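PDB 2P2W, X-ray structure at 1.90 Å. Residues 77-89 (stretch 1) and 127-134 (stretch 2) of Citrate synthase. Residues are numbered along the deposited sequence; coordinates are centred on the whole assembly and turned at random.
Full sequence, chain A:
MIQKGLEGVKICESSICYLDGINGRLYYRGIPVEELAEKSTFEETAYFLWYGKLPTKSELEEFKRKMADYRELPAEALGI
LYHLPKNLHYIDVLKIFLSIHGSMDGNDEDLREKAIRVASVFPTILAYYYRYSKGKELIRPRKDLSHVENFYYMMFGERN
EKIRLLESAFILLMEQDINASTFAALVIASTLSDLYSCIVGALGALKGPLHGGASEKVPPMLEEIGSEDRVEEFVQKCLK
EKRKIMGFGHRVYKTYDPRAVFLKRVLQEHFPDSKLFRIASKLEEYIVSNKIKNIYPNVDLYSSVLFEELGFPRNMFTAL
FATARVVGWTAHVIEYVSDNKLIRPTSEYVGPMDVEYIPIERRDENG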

ATOM      1  N   ALA A  77      -9.721  -2.751 -20.345  1.00 32.59           N
ATOM      2  CA  ALA A  77     -10.084  -2.004 -19.147  1.00 31.52           C
ATOM      3  C   ALA A  77     -11.495  -1.466 -19.313  1.00 31.24           C
ATOM      4  O   ALA A  77     -12.289  -1.463 -18.374  1.00 28.43           O
ATOM      5  CB  ALA A  77      -9.105  -0.855 -18.925  1.00 30.74           C
ATOM      6  N   LEU A  78     -11.806  -1.016 -20.523  1.00 31.40           N
ATOM      7  CA  LEU A  78     -13.123  -0.476 -20.803  1.00 32.57           C
ATOM      8  C   LEU A  78     -14.171  -1.565 -20.602  1.00 31.95           C
ATOM      9  O   LEU A  78     -15.271  -1.302 -20.120  1.00 32.83           O
ATOM     10  CB  LEU A  78     -13.170   0.064 -22.233  1.00 33.43           C
ATOM     11  CG  LEU A  78     -14.055   1.295 -22.423  1.00 35.04           C
ATOM     12  CD1 LEU A  78     -13.659   2.363 -21.410  1.00 34.34           C
ATOM     13  CD2 LEU A  78     -13.910   1.824 -23.845  1.00 35.24           C
ATOM     14  N   GLY A  79     -13.820  -2.795 -20.964  1.00 31.54           N
ATOM     15  CA  GLY A  79     -14.747  -3.900 -20.797  1.00 31.54           C
ATOM     16  C   GLY A  79     -15.084  -4.115 -19.332  1.00 31.46           C
ATOM     17  O   GLY A  79     -16.237  -4.360 -18.976  1.00 33.52           O
ATOM     18  N   ILE A  80     -14.068  -4.022 -18.480  1.00 28.10           N
ATOM     19  CA  ILE A  80     -14.239  -4.195 -17.042  1.00 25.87           C
ATOM     20  C   ILE A  80     -15.083  -3.069 -16.447  1.00 25.24           C
ATOM     21  O   ILE A  80     -15.918  -3.307 -15.578  1.00 24.56           O
ATOM     22  CB  ILE A  80     -12.864  -4.226 -16.337  1.00 26.35           C
ATOM     23  CG1 ILE A  80     -12.189  -5.574 -16.592  1.00 27.63           C
ATOM     24  CG2 ILE A  80     -13.021  -3.961 -14.851  1.00 25.87           C
ATOM     25  CD1 ILE A  80     -10.679  -5.489 -16.721  1.00 28.75           C
ATOM     26  N   LEU A  81     -14.861  -1.846 -16.921  1.00 23.70           N
ATOM     27  CA  LEU A  81     -15.595  -0.679 -16.430  1.00 25.11           C
ATOM     28  C   LEU A  81     -17.107  -0.875 -16.418  1.00 26.27           C
ATOM     29  O   LEU A  81     -17.774  -0.598 -15.418  1.00 24.80           O
ATOM     30  CB  LEU A  81     -15.267   0.550 -17.280  1.00 23.98           C
ATOM     31  CG  LEU A  81     -16.073   1.816 -16.963  1.00 24.76           C
ATOM     32  CD1 LEU A  81     -15.702   2.326 -15.582  1.00 24.47           C
ATOM     33  CD2 LEU A  81     -15.805   2.882 -18.011  1.00 24.37           C
ATOM     34  N   TYR A  82     -17.640  -1.360 -17.533  1.00 27.11           N
ATOM     35  CA  TYR A  82     -19.090  -1.513 -17.679  1.00 29.54           C
ATOM     36  C   TYR A  82     -19.682  -2.686 -16.865  1.00 30.35           C
ATOM     37  O   TYR A  82     -20.873  -2.973 -16.925  1.00 29.57           O
ATOM     38  CB  TYR A  82     -19.427  -1.651 -19.172  1.00 32.82           C
ATOM     39  CG  TYR A  82     -19.453  -0.296 -19.804  1.00 35.55           C
ATOM     40  CD1 TYR A  82     -20.524   0.564 -19.573  1.00 38.01           C
ATOM     41  CD2 TYR A  82     -18.389   0.134 -20.602  1.00 38.39           C
ATOM     42  CE1 TYR A  82     -20.525   1.847 -20.111  1.00 40.51           C
ATOM     43  CE2 TYR A  82     -18.391   1.414 -21.147  1.00 40.79           C
ATOM     44  CZ  TYR A  82     -19.456   2.268 -20.905  1.00 41.28           C
ATOM     45  OH  TYR A  82     -19.460   3.549 -21.430  1.00 45.25           O
ATOM     46  N   HIS A  83     -18.811  -3.394 -16.103  1.00 28.84           N
ATOM     47  CA  HIS A  83     -19.309  -4.480 -15.255  1.00 30.18           C
ATOM     48  C   HIS A  83     -19.070  -4.177 -13.761  1.00 29.21           C
ATOM     49  O   HIS A  83     -19.266  -5.014 -12.890  1.00 28.26           O
ATOM     50  CB  HIS A  83     -18.597  -5.790 -15.635  1.00 32.68           C
ATOM     51  CG  HIS A  83     -19.007  -6.245 -17.023  1.00 36.99           C
ATOM     52  ND1 HIS A  83     -18.253  -6.006 -18.128  1.00 39.53           N
ATOM     53  CD2 HIS A  83     -20.152  -6.959 -17.411  1.00 38.56           C
ATOM     54  CE1 HIS A  83     -18.949  -6.544 -19.155  1.00 40.18           C
ATOM     55  NE2 HIS A  83     -20.091  -7.121 -18.757  1.00 40.47           N
ATOM     56  N   LEU A  84     -18.576  -2.941 -13.495  1.00 27.02           N
ATOM     57  CA  LEU A  84     -18.310  -2.531 -12.105  1.00 25.98           C
ATOM     58  C   LEU A  84     -19.552  -1.903 -11.464  1.00 25.94           C
ATOM     59  O   LEU A  84     -20.435  -1.386 -12.136  1.00 25.82           O
ATOM     60  CB  LEU A  84     -17.240  -1.444 -12.104  1.00 25.46           C
ATOM     61  CG  LEU A  84     -15.813  -1.872 -12.462  1.00 24.00           C
ATOM     62  CD1 LEU A  84     -14.890  -0.659 -12.460  1.00 24.32           C
ATOM     63  CD2 LEU A  84     -15.212  -2.875 -11.470  1.00 23.31           C
ATOM     64  N   PRO A  85     -19.621  -1.952 -10.126  1.00 26.30           N
ATOM     65  CA  PRO A  85     -20.764  -1.348  -9.439  1.00 25.75           C
ATOM     66  C   PRO A  85     -20.642   0.149  -9.723  1.00 26.43           C
ATOM     67  O   PRO A  85     -19.546   0.633 -10.006  1.00 24.64           O
ATOM     68  CB  PRO A  85     -20.497  -1.676  -7.972  1.00 26.45           C
ATOM     69  CG  PRO A  85     -19.753  -2.971  -8.047  1.00 25.75           C
ATOM     70  CD  PRO A  85     -18.796  -2.735  -9.190  1.00 25.32           C
ATOM     71  N   LYS A  86     -21.749   0.879  -9.646  1.00 25.39           N
ATOM     72  CA  LYS A  86     -21.725   2.311  -9.918  1.00 26.32           C
ATOM     73  C   LYS A  86     -21.615   3.168  -8.660  1.00 26.03           C
ATOM     74  O   LYS A  86     -21.779   4.386  -8.717  1.00 27.03           O
ATOM     75  CB  LYS A  86     -22.984   2.713 -10.694  1.00 27.00           C
ATOM     76  CG  LYS A  86     -23.070   2.111 -12.088  1.00 28.99           C
ATOM     77  CD  LYS A  86     -24.365   2.517 -12.772  1.00 31.79           C
ATOM     78  CE  LYS A  86     -24.382   2.086 -14.228  1.00 33.90           C
ATOM     79  NZ  LYS A  86     -24.211   0.615 -14.371  1.00 37.52           N
ATOM     80  N   ASN A  87     -21.321   2.541  -7.529  1.00 25.64           N
ATOM     81  CA  ASN A  87     -21.223   3.291  -6.282  1.00 26.71           C
ATOM     82  C   ASN A  87     -19.883   3.130  -5.578  1.00 25.62           C
ATOM     83  O   ASN A  87     -19.815   3.194  -4.353  1.00 24.25           O
ATOM     84  CB  ASN A  87     -22.344   2.853  -5.339  1.00 29.15           C
ATOM     85  CG  ASN A  87     -22.159   1.435  -4.848  1.00 32.56           C
ATOM     86  OD1 ASN A  87     -21.803   0.542  -5.617  1.00 32.85           O
ATOM     87  ND2 ASN A  87     -22.403   1.218  -3.561  1.00 36.15           N
ATOM     88  N   LEU A  88     -18.820   2.920  -6.346  1.00 22.87           N
ATOM     89  CA  LEU A  88     -17.493   2.758  -5.763  1.00 22.96           C
ATOM     90  C   LEU A  88     -16.862   4.105  -5.422  1.00 21.49           C
ATOM     91  O   LEU A  88     -17.195   5.125  -6.023  1.00 21.15           O
ATOM     92  CB  LEU A  88     -16.571   2.017  -6.739  1.00 24.02           C
ATOM     93  CG  LEU A  88     -16.976   0.616  -7.189  1.00 25.65           C
ATOM     94  CD1 LEU A  88     -16.009   0.127  -8.264  1.00 25.47           C
ATOM     95  CD2 LEU A  88     -16.980  -0.324  -5.993  1.00 25.90           C
ATOM     96  N   HIS A  89     -15.954   4.099  -4.451  1.00 20.48           N
ATOM     97  CA  HIS A  89     -15.238   5.312  -4.069  1.00 20.67           C
ATOM     98  C   HIS A  89     -14.165   5.464  -5.152  1.00 19.63           C
ATOM     99  O   HIS A  89     -13.566   4.473  -5.583  1.00 18.38           O
ATOM    100  CB  HIS A  89     -14.597   5.139  -2.686  1.00 21.75           C
ATOM    101  CG  HIS A  89     -13.941   6.380  -2.155  1.00 24.29           C
ATOM    102  ND1 HIS A  89     -12.706   6.814  -2.588  1.00 22.72           N
ATOM    103  CD2 HIS A  89     -14.345   7.272  -1.217  1.00 23.97           C
ATOM    104  CE1 HIS A  89     -12.375   7.917  -1.938  1.00 25.03           C
ATOM    105  NE2 HIS A  89     -13.353   8.216  -1.101  1.00 24.67           N
ATOM    106  N   ALA A 127     -12.698  10.336 -14.937  1.00 19.57           N
ATOM    107  CA  ALA A 127     -13.750  10.870 -15.793  1.00 20.43           C
ATOM    108  C   ALA A 127     -14.642   9.763 -16.351  1.00 21.14           C
ATOM    109  O   ALA A 127     -15.870   9.876 -16.325  1.00 22.47           O
ATOM    110  CB  ALA A 127     -13.138  11.684 -16.926  1.00 22.78           C
ATOM    111  N   TYR A 128     -14.029   8.691 -16.845  1.00 19.84           N
ATOM    112  CA  TYR A 128     -14.791   7.574 -17.393  1.00 20.37           C
ATOM    113  C   TYR A 128     -15.726   6.957 -16.364  1.00 20.77           C
ATOM    114  O   TYR A 128     -16.878   6.648 -16.673  1.00 21.02           O
ATOM    115  CB  TYR A 128     -13.854   6.483 -17.910  1.00 20.72           C
ATOM    116  CG  TYR A 128     -13.306   6.702 -19.308  1.00 20.81           C
ATOM    117  CD1 TYR A 128     -13.425   7.933 -19.955  1.00 21.44           C
ATOM    118  CD2 TYR A 128     -12.647   5.672 -19.974  1.00 22.48           C
ATOM    119  CE1 TYR A 128     -12.894   8.128 -21.239  1.00 22.79           C
ATOM    120  CE2 TYR A 128     -12.115   5.853 -21.244  1.00 23.02           C
ATOM    121  CZ  TYR A 128     -12.239   7.080 -21.871  1.00 23.99           C
ATOM    122  OH  TYR A 128     -11.696   7.246 -23.124  1.00 26.39           O
ATOM    123  N   TYR A 129     -15.232   6.759 -15.144  1.00 19.37           N
ATOM    124  CA  TYR A 129     -16.070   6.156 -14.116  1.00 20.08           C
ATOM    125  C   TYR A 129     -17.199   7.102 -13.726  1.00 19.88           C
ATOM    126  O   TYR A 129     -18.309   6.667 -13.432  1.00 20.78           O
ATOM    127  CB  TYR A 129     -15.245   5.776 -12.881  1.00 20.86           C
ATOM    128  CG  TYR A 129     -16.058   5.009 -11.865  1.00 21.29           C
ATOM    129  CD1 TYR A 129     -16.289   3.638 -12.020  1.00 20.56           C
ATOM    130  CD2 TYR A 129     -16.672   5.663 -10.803  1.00 21.92           C
ATOM    131  CE1 TYR A 129     -17.123   2.944 -11.141  1.00 23.24           C
ATOM    132  CE2 TYR A 129     -17.503   4.978  -9.917  1.00 22.97           C
ATOM    133  CZ  TYR A 129     -17.727   3.623 -10.093  1.00 22.83           C
ATOM    134  OH  TYR A 129     -18.556   2.958  -9.217  1.00 22.69           O
ATOM    135  N   TYR A 130     -16.906   8.395 -13.731  1.00 20.20           N
ATOM    136  CA  TYR A 130     -17.905   9.400 -13.404  1.00 21.63           C
ATOM    137  C   TYR A 130     -19.057   9.332 -14.411  1.00 22.53           C
ATOM    138  O   TYR A 130     -20.226   9.227 -14.026  1.00 23.21           O
ATOM    139  CB  TYR A 130     -17.268  10.786 -13.439  1.00 22.24           C
ATOM    140  CG  TYR A 130     -18.231  11.915 -13.172  1.00 23.48           C
ATOM    141  CD1 TYR A 130     -18.831  12.066 -11.922  1.00 24.42           C
ATOM    142  CD2 TYR A 130     -18.532  12.846 -14.167  1.00 25.37           C
ATOM    143  CE1 TYR A 130     -19.708  13.119 -11.669  1.00 25.42           C
ATOM    144  CE2 TYR A 130     -19.404  13.903 -13.923  1.00 25.11           C
ATOM    145  CZ  TYR A 130     -19.988  14.033 -12.672  1.00 27.08           C
ATOM    146  OH  TYR A 130     -20.852  15.075 -12.430  1.00 28.98           O
ATOM    147  N   ARG A 131     -18.716   9.390 -15.698  1.00 22.38           N
ATOM    148  CA  ARG A 131     -19.711   9.337 -16.768  1.00 22.92           C
ATOM    149  C   ARG A 131     -20.490   8.028 -16.703  1.00 23.64           C
ATOM    150  O   ARG A 131     -21.721   8.016 -16.785  1.00 24.48           O
ATOM    151  CB  ARG A 131     -19.029   9.451 -18.135  1.00 24.30           C
ATOM    152  CG  ARG A 131     -18.179  10.699 -18.309  1.00 25.93           C
ATOM    153  CD  ARG A 131     -19.027  11.962 -18.410  1.00 28.74           C
ATOM    154  NE  ARG A 131     -19.829  11.994 -19.630  1.00 29.75           N
ATOM    155  CZ  ARG A 131     -20.541  13.045 -20.027  1.00 31.42           C
ATOM    156  NH1 ARG A 131     -20.549  14.156 -19.300  1.00 32.61           N
ATOM    157  NH2 ARG A 131     -21.248  12.988 -21.147  1.00 32.52           N
ATOM    158  N   TYR A 132     -19.759   6.926 -16.561  1.00 23.20           N
ATOM    159  CA  TYR A 132     -20.355   5.600 -16.477  1.00 24.08           C
ATOM    160  C   TYR A 132     -21.325   5.483 -15.307  1.00 25.32           C
ATOM    161  O   TYR A 132     -22.477   5.086 -15.482  1.00 25.81           O
ATOM    162  CB  TYR A 132     -19.257   4.542 -16.338  1.00 23.32           C
ATOM    163  CG  TYR A 132     -19.755   3.194 -15.868  1.00 23.35           C
ATOM    164  CD1 TYR A 132     -20.608   2.426 -16.661  1.00 22.69           C
ATOM    165  CD2 TYR A 132     -19.376   2.688 -14.624  1.00 22.97           C
ATOM    166  CE1 TYR A 132     -21.071   1.183 -16.227  1.00 22.46           C
ATOM    167  CE2 TYR A 132     -19.834   1.451 -14.178  1.00 23.20           C
ATOM    168  CZ  TYR A 132     -20.681   0.703 -14.987  1.00 23.31           C
ATOM    169  OH  TYR A 132     -21.131  -0.520 -14.548  1.00 22.94           O
ATOM    170  N   SER A 133     -20.857   5.836 -14.114  1.00 24.72           N
ATOM    171  CA  SER A 133     -21.688   5.745 -12.917  1.00 27.52           C
ATOM    172  C   SER A 133     -22.976   6.558 -13.022  1.00 28.51           C
ATOM    173  O   SER A 133     -23.967   6.247 -12.365  1.00 28.39           O
ATOM    174  CB  SER A 133     -20.894   6.188 -11.683  1.00 28.15           C
ATOM    175  OG  SER A 133     -20.510   7.548 -11.782  1.00 33.13           O
ATOM    176  N   LYS A 134     -22.964   7.597 -13.849  1.00 29.30           N
ATOM    177  CA  LYS A 134     -24.144   8.436 -14.017  1.00 31.68           C
ATOM    178  C   LYS A 134     -24.913   8.151 -15.305  1.00 31.92           C
ATOM    179  O   LYS A 134     -25.789   8.923 -15.698  1.00 31.53           O
ATOM    180  CB  LYS A 134     -23.746   9.910 -13.950  1.00 33.66           C
ATOM    181  CG  LYS A 134     -23.262  10.314 -12.569  1.00 37.93           C
ATOM    182  CD  LYS A 134     -23.066  11.811 -12.436  1.00 41.85           C
ATOM    183  CE  LYS A 134     -23.217  12.231 -10.983  1.00 44.91           C
ATOM    184  NZ  LYS A 134     -23.001  13.693 -10.789  1.00 50.07           N
TER

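Two tyrosines on one helix, Tyr132 and Tyr129, organise this contact, and Lys86 on the facing loop covers the next largest area. The first stretch enters as the last part of a helix, residues 77-81, passes through a type I beta turn from Leu81 to Leu84, and continues as a loop in which Leu84 and Pro85 are extended before the chain bends at Lys86 and Asn87. The second is helical from Ala127 to Ser133. The helix axes cross at 34° with their N-to-C directions roughly aligned, and they come no closer than 11.4 Å, a gap wide enough to be filled by large side chains. The loop draws nearer: the CA atoms of Lys86 and Ser133 lie 4.6 Å apart, and 609 Å² of surface is buried in all.

Tyr132 points toward the first stretch and lies where the helix gives way to the turn. Its hydroxyl donates a hydrogen bond to the carbonyl of Leu84, with OH and O 2.7 Å apart. A tyrosine suits this place because its long ring can pack against apolar groups while its tip meets the polar backbone. Leu81 supplies one such group, its CD1 lying 3.8 Å from CD2 of Tyr132, and the Leu81 carbonyl oxygen sits over one face of the ring. Over the opposite face runs the Lys86 side chain, with its CE above the ring, so the ring is held between backbone and aliphatic chain. Tyr82 adds a second aromatic ring, with its CD1 3.4 Å from CE1 of Tyr132; the planes are inclined at 83° in an oblique arrangement. Although the CA-to-CB bond of Tyr82 points away, the end of its side chain comes nearer.

Tyr129, one helical turn earlier, uses its hydroxyl both ways. It donates to the carbonyl of Pro85, OH to O 2.6 Å, and accepts from the backbone of Leu88, whose N lies 2.9 Å from the Tyr129 OH with a favourable angle of 161° at the hydrogen. One phenol thus ties together two points of a loop that lacks regular backbone pairing there, and satisfies polar groups that would otherwise be costly to bury. Leucine side chains line the rest of the ring: CD1 of Leu81 approaches CD1 of Tyr129 to 3.8 Å, near the ring plane, and CB of Leu88 lies 3.9 Å from CZ of Tyr129.

Lys86 is exposed, and a long flexible chain serves well at such a margin: its methylenes cover the aromatic ring while the charged amine can remain near solvent. Its NZ makes a weak hydrogen bond to OH of Tyr132 at 3.3 Å. The backbones are closest here, and CB of Ser133 sits 3.6 Å from the Lys86 carbonyl O.

Farther back, the helices meet through apolar contacts. CD2 of Leu81 packs 4.1 Å from CB of Tyr128, and CD1 of Leu78 reaches to 3.7 Å from CD2 of the same tyrosine. The branched side chain of Leu81 touches Tyr128, Tyr129 and Tyr132, while Leu78 packs against Tyr128 alone.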